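Local structure of probable methyltransferase (Bordetella pertussis, 3KTY) at the interface of chains A and B. The protein is a probable SAM-dependent RNA methyltransferase of the TrmH (SpoU) family, represented here by its N-terminal catalytic domain. Sequence-based numbering; all coordinates share one arbitrary frame. Chains: chain A/B, Probable methyltransferase.

Contact 1: the interface of chains A and B. Residues chain A 102-103, 146-147, 163, 166-167; chain B 103, 163, 166-167, 170.
The core of what is probably the SpoU-family dimer, on its two-fold axis, is formed by the last helices, 157-172, with the N-terminal ends of helices 102-115 beside them. A:Arg103 and B:Arg103 meet tip to tip on the axis. Their guanidinium planes lie 1° apart and stack centre over centre, CZ to CZ at 3.2 Å. Each arginine side chain sets CG anti to the backbone N (chi1 164°), then bends at chi2 and chi3. The paired positive charges are probably offset by the two Glu167 carboxylates. NH2 of A:Arg103 bonds in the guanidinium plane to OE2 of its own A:Glu167 at 3.3 Å, on the syn lone pair. It also makes a salt bridge to OE1 of B:Glu167 at 3.1 Å. The anti lone pair of A:Glu167 OE2 takes the indole NE1 of B:Trp166 at 2.8 Å, nearly in the ring plane. OE2 is thus gripped from both chains, and this bond fixes the edge of the indole. Water 2 joins OE1 of A:Glu167 to NH2 of B:Arg103, 3.0 Å from the latter. CD2 of B:Tyr170 lies over the rim of the A:Arg103 guanidinium face opposite B:Arg103, the planes 32° apart. CD1 of A:Leu163 sits over one face of the B:Trp166 ring, offset to the rim. CG2 of A:Ile102 touches CZ2 of that indole at 3.6 Å, and A:Pro147 meets its far end through CD. Further along the axis the two Leu163 side chains slide past each other, CD2 to CD2 at 3.5 Å. The site joins the two subunits through a water-linked polar network flanked by apolar packing, consistent with the dimer usual in this family.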
ATOM      1  N   ILE A 102      -6.616   8.476   7.253  1.00 35.10           N
ATOM      2  CA  ILE A 102      -5.968   8.824   5.999  1.00 34.13           C
ATOM      3  C   ILE A 102      -6.979   9.038   4.879  1.00 36.05           C
ATOM      4  O   ILE A 102      -6.704   9.740   3.928  1.00 39.27           O
ATOM      5  CB  ILE A 102      -4.931   7.731   5.595  1.00 37.45           C
ATOM      6  CG1 ILE A 102      -4.142   8.163   4.381  1.00 42.46           C
ATOM      7  CG2 ILE A 102      -5.619   6.359   5.334  1.00 36.83           C
ATOM      8  CD1 ILE A 102      -3.245   9.345   4.667  1.00 52.24           C
ATOM      9  N   ARG A 103      -8.144   8.405   4.977  1.00 36.71           N
ATOM     10  CA  ARG A 103      -9.156   8.552   3.934  1.00 40.08           C
ATOM     11  C   ARG A 103      -9.870   9.929   4.031  1.00 31.75           C
ATOM     12  O   ARG A 103     -10.065  10.582   3.032  1.00 31.68           O
ATOM     13  CB  ARG A 103     -10.118   7.359   3.945  1.00 38.61           C
ATOM     14  CG  ARG A 103     -11.410   7.554   3.192  1.00 32.44           C
ATOM     15  CD  ARG A 103     -11.487   6.787   1.871  1.00 33.24           C
ATOM     16  NE  ARG A 103     -10.746   5.513   1.785  1.00 41.19           N
ATOM     17  CZ  ARG A 103     -11.293   4.329   1.529  1.00 48.35           C
ATOM     18  NH1 ARG A 103     -12.618   4.219   1.386  1.00 57.23           N
ATOM     19  NH2 ARG A 103     -10.522   3.254   1.399  1.00 39.43           N
ATOM     20  N   ILE A 146      -3.265   5.731  10.119  1.00 47.90           N
ATOM     21  CA  ILE A 146      -3.625   4.603   9.280  1.00 42.72           C
ATOM     22  C   ILE A 146      -4.058   3.547  10.270  1.00 44.44           C
ATOM     23  O   ILE A 146      -3.232   3.058  11.047  1.00 44.38           O
ATOM     24  CB  ILE A 146      -2.430   4.139   8.455  1.00 47.12           C
ATOM     25  CG1 ILE A 146      -1.932   5.293   7.573  1.00 42.95           C
ATOM     26  CG2 ILE A 146      -2.784   2.941   7.620  1.00 50.16           C
ATOM     27  CD1 ILE A 146      -1.082   4.861   6.413  1.00 41.25           C
ATOM     28  N   PRO A 147      -5.372   3.253  10.305  1.00 42.70           N
ATOM     29  CA  PRO A 147      -5.953   2.285  11.247  1.00 46.83           C
ATOM     30  C   PRO A 147      -5.675   0.851  10.779  1.00 57.22           C
ATOM     31  O   PRO A 147      -6.585   0.220  10.248  1.00 58.74           O
ATOM     32  CB  PRO A 147      -7.463   2.592  11.183  1.00 37.97           C
ATOM     33  CG  PRO A 147      -7.696   3.104   9.751  1.00 33.80           C
ATOM     34  CD  PRO A 147      -6.390   3.856   9.412  1.00 44.38           C
ATOM     35  N   LEU A 163       0.429   3.560   1.177  1.00 26.77           N
ATOM     36  CA  LEU A 163      -0.970   3.718   1.513  1.00 32.27           C
ATOM     37  C   LEU A 163      -1.378   5.198   1.385  1.00 26.33           C
ATOM     38  O   LEU A 163      -2.360   5.500   0.749  1.00 30.76           O
ATOM     39  CB  LEU A 163      -1.306   3.146   2.901  1.00 27.49           C
ATOM     40  CG  LEU A 163      -1.198   1.648   2.924  1.00 39.98           C
ATOM     41  CD1 LEU A 163      -1.766   1.106   4.194  1.00 51.17           C
ATOM     42  CD2 LEU A 163      -1.918   1.083   1.731  1.00 44.30           C
ATOM     43  N   TRP A 166      -1.481   6.253  -2.143  1.00 25.64           N
ATOM     44  CA  TRP A 166      -2.616   5.645  -2.846  1.00 17.12           C
ATOM     45  C   TRP A 166      -3.913   6.434  -2.518  1.00 18.97           C
ATOM     46  O   TRP A 166      -4.630   6.877  -3.410  1.00 22.48           O
ATOM     47  CB  TRP A 166      -2.698   4.101  -2.569  1.00 29.34           C
ATOM     48  CG  TRP A 166      -4.037   3.621  -2.695  1.00 29.73           C
ATOM     49  CD1 TRP A 166      -4.867   3.286  -1.690  1.00 24.80           C
ATOM     50  CD2 TRP A 166      -4.791   3.503  -3.907  1.00 32.44           C
ATOM     51  NE1 TRP A 166      -6.100   2.941  -2.187  1.00 27.99           N
ATOM     52  CE2 TRP A 166      -6.082   3.067  -3.552  1.00 25.94           C
ATOM     53  CE3 TRP A 166      -4.499   3.733  -5.263  1.00 32.29           C
ATOM     54  CZ2 TRP A 166      -7.096   2.867  -4.485  1.00 31.70           C
ATOM     55  CZ3 TRP A 166      -5.503   3.520  -6.203  1.00 35.99           C
ATOM     56  CH2 TRP A 166      -6.779   3.086  -5.806  1.00 42.28           C
ATOM     57  N   GLU A 167      -4.185   6.666  -1.246  1.00 22.13           N
ATOM     58  CA  GLU A 167      -5.355   7.483  -0.837  1.00 20.61           C
ATOM     59  C   GLU A 167      -5.418   8.853  -1.497  1.00 27.07           C
ATOM     60  O   GLU A 167      -6.466   9.298  -1.996  1.00 29.19           O
ATOM     61  CB  GLU A 167      -5.320   7.658   0.674  1.00 20.09           C
ATOM     62  CG  GLU A 167      -5.746   6.305   1.397  1.00 33.81           C
ATOM     63  CD  GLU A 167      -7.221   5.917   1.188  1.00 34.67           C
ATOM     64  OE1 GLU A 167      -8.033   6.772   0.788  1.00 35.35           O
ATOM     65  OE2 GLU A 167      -7.587   4.748   1.425  1.00 47.27           O
TER
ATOM     66  N   ARG B 103     -11.691   0.042  -5.005  1.00 36.71           N
ATOM     67  CA  ARG B 103     -12.501   0.670  -3.965  1.00 40.08           C
ATOM     68  C   ARG B 103     -13.988   0.231  -4.065  1.00 31.75           C
ATOM     69  O   ARG B 103     -14.597  -0.079  -3.068  1.00 31.68           O
ATOM     70  CB  ARG B 103     -12.308   2.191  -3.977  1.00 38.61           C
ATOM     71  CG  ARG B 103     -13.346   2.988  -3.228  1.00 32.44           C
ATOM     72  CD  ARG B 103     -12.849   3.576  -1.906  1.00 33.24           C
ATOM     73  NE  ARG B 103     -11.417   3.925  -1.817  1.00 41.19           N
ATOM     74  CZ  ARG B 103     -10.943   5.141  -1.560  1.00 48.35           C
ATOM     75  NH1 ARG B 103     -11.782   6.172  -1.421  1.00 57.23           N
ATOM     76  NH2 ARG B 103      -9.634   5.329  -1.428  1.00 39.43           N
ATOM     77  N   LEU B 163      -2.266  -2.778  -1.179  1.00 26.77           N
ATOM     78  CA  LEU B 163      -3.349  -1.879  -1.519  1.00 32.27           C
ATOM     79  C   LEU B 163      -4.699  -2.610  -1.394  1.00 26.33           C
ATOM     80  O   LEU B 163      -5.599  -2.111  -0.760  1.00 30.76           O
ATOM     81  CB  LEU B 163      -3.166  -1.241  -2.908  1.00 27.49           C
ATOM     82  CG  LEU B 163      -2.012  -0.281  -2.928  1.00 39.98           C
ATOM     83  CD1 LEU B 163      -2.011   0.502  -4.199  1.00 51.17           C
ATOM     84  CD2 LEU B 163      -2.106   0.630  -1.737  1.00 44.30           C
ATOM     85  N   TRP B 166      -5.540  -3.263   2.132  1.00 25.64           N
ATOM     86  CA  TRP B 166      -5.890  -2.023   2.834  1.00 17.12           C
ATOM     87  C   TRP B 166      -7.356  -1.635   2.502  1.00 18.97           C
ATOM     88  O   TRP B 166      -8.174  -1.424   3.392  1.00 22.48           O
ATOM     89  CB  TRP B 166      -4.832  -0.894   2.558  1.00 29.34           C
ATOM     90  CG  TRP B 166      -5.415   0.404   2.681  1.00 29.73           C
ATOM     91  CD1 TRP B 166      -5.746   1.233   1.675  1.00 24.80           C
ATOM     92  CD2 TRP B 166      -5.855   1.030   3.891  1.00 32.44           C
ATOM     93  NE1 TRP B 166      -6.353   2.361   2.169  1.00 27.99           N
ATOM     94  CE2 TRP B 166      -6.435   2.263   3.534  1.00 25.94           C
ATOM     95  CE3 TRP B 166      -5.822   0.662   5.248  1.00 32.29           C
ATOM     96  CZ2 TRP B 166      -6.995   3.134   4.465  1.00 31.70           C
ATOM     97  CZ3 TRP B 166      -6.366   1.535   6.186  1.00 35.99           C
ATOM     98  CH2 TRP B 166      -6.937   2.754   5.786  1.00 42.28           C
ATOM     99  N   GLU B 167      -7.709  -1.601   1.229  1.00 22.13           N
ATOM    100  CA  GLU B 167      -9.108  -1.324   0.817  1.00 20.61           C
ATOM    101  C   GLU B 167     -10.141  -2.227   1.475  1.00 27.07           C
ATOM    102  O   GLU B 167     -11.189  -1.780   1.971  1.00 29.19           O
ATOM    103  CB  GLU B 167      -9.206  -1.472  -0.695  1.00 20.09           C
ATOM    104  CG  GLU B 167      -8.523  -0.228  -1.418  1.00 33.81           C
ATOM    105  CD  GLU B 167      -9.267   1.104  -1.212  1.00 34.67           C
ATOM    106  OE1 GLU B 167     -10.448   1.098  -0.815  1.00 35.35           O
ATOM    107  OE2 GLU B 167      -8.677   2.178  -1.449  1.00 47.27           O
ATOM    108  N   TYR B 170     -10.387  -1.487   5.201  1.00 30.58           N
ATOM    109  CA  TYR B 170     -11.133  -0.281   5.473  1.00 36.43           C
ATOM    110  C   TYR B 170     -12.618  -0.553   5.285  1.00 27.42           C
ATOM    111  O   TYR B 170     -13.461  -0.059   6.034  1.00 31.10           O
ATOM    112  CB  TYR B 170     -10.692   0.877   4.557  1.00 32.12           C
ATOM    113  CG  TYR B 170     -11.185   2.211   5.064  1.00 31.88           C
ATOM    114  CD1 TYR B 170     -10.454   2.919   6.023  1.00 37.54           C
ATOM    115  CD2 TYR B 170     -12.403   2.745   4.633  1.00 28.81           C
ATOM    116  CE1 TYR B 170     -10.904   4.145   6.529  1.00 40.79           C
ATOM    117  CE2 TYR B 170     -12.851   4.000   5.117  1.00 28.84           C
ATOM    118  CZ  TYR B 170     -12.110   4.678   6.062  1.00 37.06           C
ATOM    119  OH  TYR B 170     -12.569   5.888   6.559  1.00 51.25           O
TER
HETATM  120  O   HOH W   1     -12.156   0.783   0.970  1.00 21.55           O
HETATM  121  O   HOH W   2      -8.986   8.220  -1.000  1.00 21.55           O

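Contact 2: the interface of chains A and B. Residues chain A 152, 154-156, 159; chain B 29, 60-62.
B:Arg29 belongs to the SpoU motif 1, where it is the conserved arginine of the NxGxxxR sequence in helix 21-33. It reaches from chain B to the motif 3 loop of chain A, SLN at A:Ser154 to A:Asn156. Such a pairing across the dimer helps form the active site in this family, and probably does so here. The packed part is at A:Tyr152, whose tip is crowded by B:Arg29, B:Ser60 and B:Gly61. This tyrosine is poorly ordered, so the detail is uncertain. Its ring crosses B:Arg29 at about a right angle, with the planes 53° apart. As modelled, CE2 of the ring lies 3.9 Å from CG of B:Arg29. The phenol OH is at the guanidinium edge and 2.8 Å from the carbonyl O of B:Ser60, a distance fit for a hydrogen bond given by the tyrosine. CZ rests 3.8 Å from CA of B:Gly61. The loose part lies at the start of helix 157-172, where little surface is hidden, yet its contact is better defined. B:Arg29 sets CG anti to the backbone N (chi1 -169°), runs straight at chi2 and bends at chi3 (123°). That bend turns the guanidinium toward A:Gln159. NH1 donates to the side-chain carbonyl OE1 of A:Gln159 at 3.2 Å. The donor lies in the carbonyl plane, on a lone pair. The bond is bent, and the oxygen also lies out of the guanidinium plane. A:Gln159 is extended beyond CG and holds OE1 beside the loop. Weak bonds from A:Asn156 N to that OE1, and from A:Gln159 N to OD1 of A:Asn156, may help cap the helix start. CA of A:Leu155 lies at the guanidinium edge, 3.6 Å from NH1.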
ATOM      1  N   TYR A 152      -0.544  -5.750  14.536  1.00133.34           N
ATOM      2  CA  TYR A 152       0.448  -5.483  13.502  1.00142.27           C
ATOM      3  C   TYR A 152       0.250  -4.099  12.892  1.00148.18           C
ATOM      4  O   TYR A 152       0.099  -3.961  11.678  1.00149.75           O
ATOM      5  CB  TYR A 152       0.386  -6.552  12.410  1.00143.62           C
ATOM      6  CG  TYR A 152       1.717  -7.208  12.118  1.00142.32           C
ATOM      7  CD1 TYR A 152       2.414  -7.883  13.112  1.00144.63           C
ATOM      8  CD2 TYR A 152       2.276  -7.153  10.848  1.00138.49           C
ATOM      9  CE1 TYR A 152       3.630  -8.483  12.850  1.00144.81           C
ATOM     10  CE2 TYR A 152       3.492  -7.751  10.577  1.00138.02           C
ATOM     11  CZ  TYR A 152       4.165  -8.414  11.581  1.00141.55           C
ATOM     12  OH  TYR A 152       5.376  -9.011  11.314  1.00142.71           O
ATOM     13  N   SER A 154       2.490  -1.622  13.361  1.00148.91           N
ATOM     14  CA  SER A 154       3.817  -1.129  13.014  1.00133.81           C
ATOM     15  C   SER A 154       4.269  -1.666  11.660  1.00119.56           C
ATOM     16  O   SER A 154       4.762  -2.790  11.560  1.00120.63           O
ATOM     17  CB  SER A 154       4.830  -1.512  14.095  1.00137.19           C
ATOM     18  OG  SER A 154       4.721  -0.658  15.222  1.00135.16           O
ATOM     19  N   LEU A 155       4.097  -0.856  10.621  1.00103.51           N
ATOM     20  CA  LEU A 155       4.486  -1.247   9.271  1.00 91.52           C
ATOM     21  C   LEU A 155       5.527  -0.292   8.698  1.00 67.25           C
ATOM     22  O   LEU A 155       5.532   0.898   9.015  1.00 71.17           O
ATOM     23  CB  LEU A 155       3.261  -1.302   8.355  1.00 94.38           C
ATOM     24  CG  LEU A 155       2.135  -0.315   8.668  1.00 89.09           C
ATOM     25  CD1 LEU A 155       2.697   0.977   9.242  1.00 89.42           C
ATOM     26  CD2 LEU A 155       1.302  -0.038   7.427  1.00 80.57           C
ATOM     27  N   ASN A 156       6.407  -0.820   7.854  1.00 54.92           N
ATOM     28  CA  ASN A 156       7.454  -0.015   7.235  1.00 60.38           C
ATOM     29  C   ASN A 156       6.957   1.370   6.838  1.00 70.24           C
ATOM     30  O   ASN A 156       5.819   1.529   6.395  1.00 72.86           O
ATOM     31  CB  ASN A 156       8.034  -0.736   6.016  1.00 67.55           C
ATOM     32  CG  ASN A 156       9.107   0.075   5.316  1.00 80.88           C
ATOM     33  OD1 ASN A 156       8.839   0.755   4.325  1.00 78.68           O
ATOM     34  ND2 ASN A 156      10.329   0.007   5.830  1.00 83.15           N
ATOM     35  N   GLN A 159       5.727   1.615   3.462  1.00 59.22           N
ATOM     36  CA  GLN A 159       4.401   1.033   3.309  1.00 53.73           C
ATOM     37  C   GLN A 159       3.346   2.037   3.751  1.00 48.01           C
ATOM     38  O   GLN A 159       2.410   2.328   3.002  1.00 38.84           O
ATOM     39  CB  GLN A 159       4.331  -0.267   4.078  1.00 56.76           C
ATOM     40  CG  GLN A 159       5.261  -1.321   3.456  1.00 63.09           C
ATOM     41  CD  GLN A 159       5.682  -2.422   4.429  1.00 72.95           C
ATOM     42  OE1 GLN A 159       5.071  -2.601   5.497  1.00 79.66           O
ATOM     43  NE2 GLN A 159       6.732  -3.172   4.058  1.00 70.62           N
TER
ATOM     44  N   ARG B  29       3.146 -11.035   5.019  1.00 43.02           N
ATOM     45  CA  ARG B  29       3.344  -9.945   5.967  1.00 42.06           C
ATOM     46  C   ARG B  29       2.395  -8.833   5.580  1.00 34.87           C
ATOM     47  O   ARG B  29       1.622  -8.329   6.404  1.00 39.77           O
ATOM     48  CB  ARG B  29       4.804  -9.454   5.960  1.00 45.91           C
ATOM     49  CG  ARG B  29       5.115  -8.507   7.099  1.00 57.73           C
ATOM     50  CD  ARG B  29       6.528  -7.865   7.064  1.00 92.78           C
ATOM     51  NE  ARG B  29       6.417  -6.403   7.068  1.00 96.60           N
ATOM     52  CZ  ARG B  29       6.018  -5.666   8.111  1.00 97.49           C
ATOM     53  NH1 ARG B  29       5.922  -4.343   7.993  1.00 96.69           N
ATOM     54  NH2 ARG B  29       5.711  -6.238   9.274  1.00 95.95           N
ATOM     55  N   SER B  60       8.935 -12.291   8.341  1.00 74.78           N
ATOM     56  CA  SER B  60       9.128 -12.122   9.789  1.00 79.30           C
ATOM     57  C   SER B  60       7.968 -11.388  10.484  1.00 81.70           C
ATOM     58  O   SER B  60       7.633 -10.242  10.141  1.00 87.60           O
ATOM     59  CB  SER B  60      10.458 -11.422  10.076  1.00 91.03           C
ATOM     60  OG  SER B  60      10.448 -10.110   9.545  1.00 93.11           O
ATOM     61  N   GLY B  61       7.367 -12.060  11.465  1.00 73.35           N
ATOM     62  CA  GLY B  61       6.152 -11.585  12.108  1.00 63.24           C
ATOM     63  C   GLY B  61       4.911 -12.340  11.634  1.00 55.69           C
ATOM     64  O   GLY B  61       4.012 -12.641  12.415  1.00 62.19           O
ATOM     65  N   ALA B  62       4.864 -12.636  10.344  1.00 43.77           N
ATOM     66  CA  ALA B  62       3.721 -13.310   9.721  1.00 43.22           C
ATOM     67  C   ALA B  62       4.066 -14.749   9.313  1.00 45.76           C
ATOM     68  O   ALA B  62       3.541 -15.281   8.335  1.00 46.45           O
ATOM     69  CB  ALA B  62       3.253 -12.522   8.516  1.00 27.17           C
TER

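Contact 1 and contact 2 lie about 16 Å apart, measured between the centres of their C-alpha atoms. Helix 157-172 of chain A serves both: its start takes part in contact 2 and its later turns in contact 1. The partner elements in chain B differ, with helix 21-33 and the 60-62 loop at contact 2 and the paired last helices and the start of helix 102-115 at contact 1. Contact 1 spans the two-fold axis, whereas contact 2 lies away from it and recurs with the chains exchanged. Pairing at the axis therefore probably helps set motif 1 of one chain against motif 3 of the other.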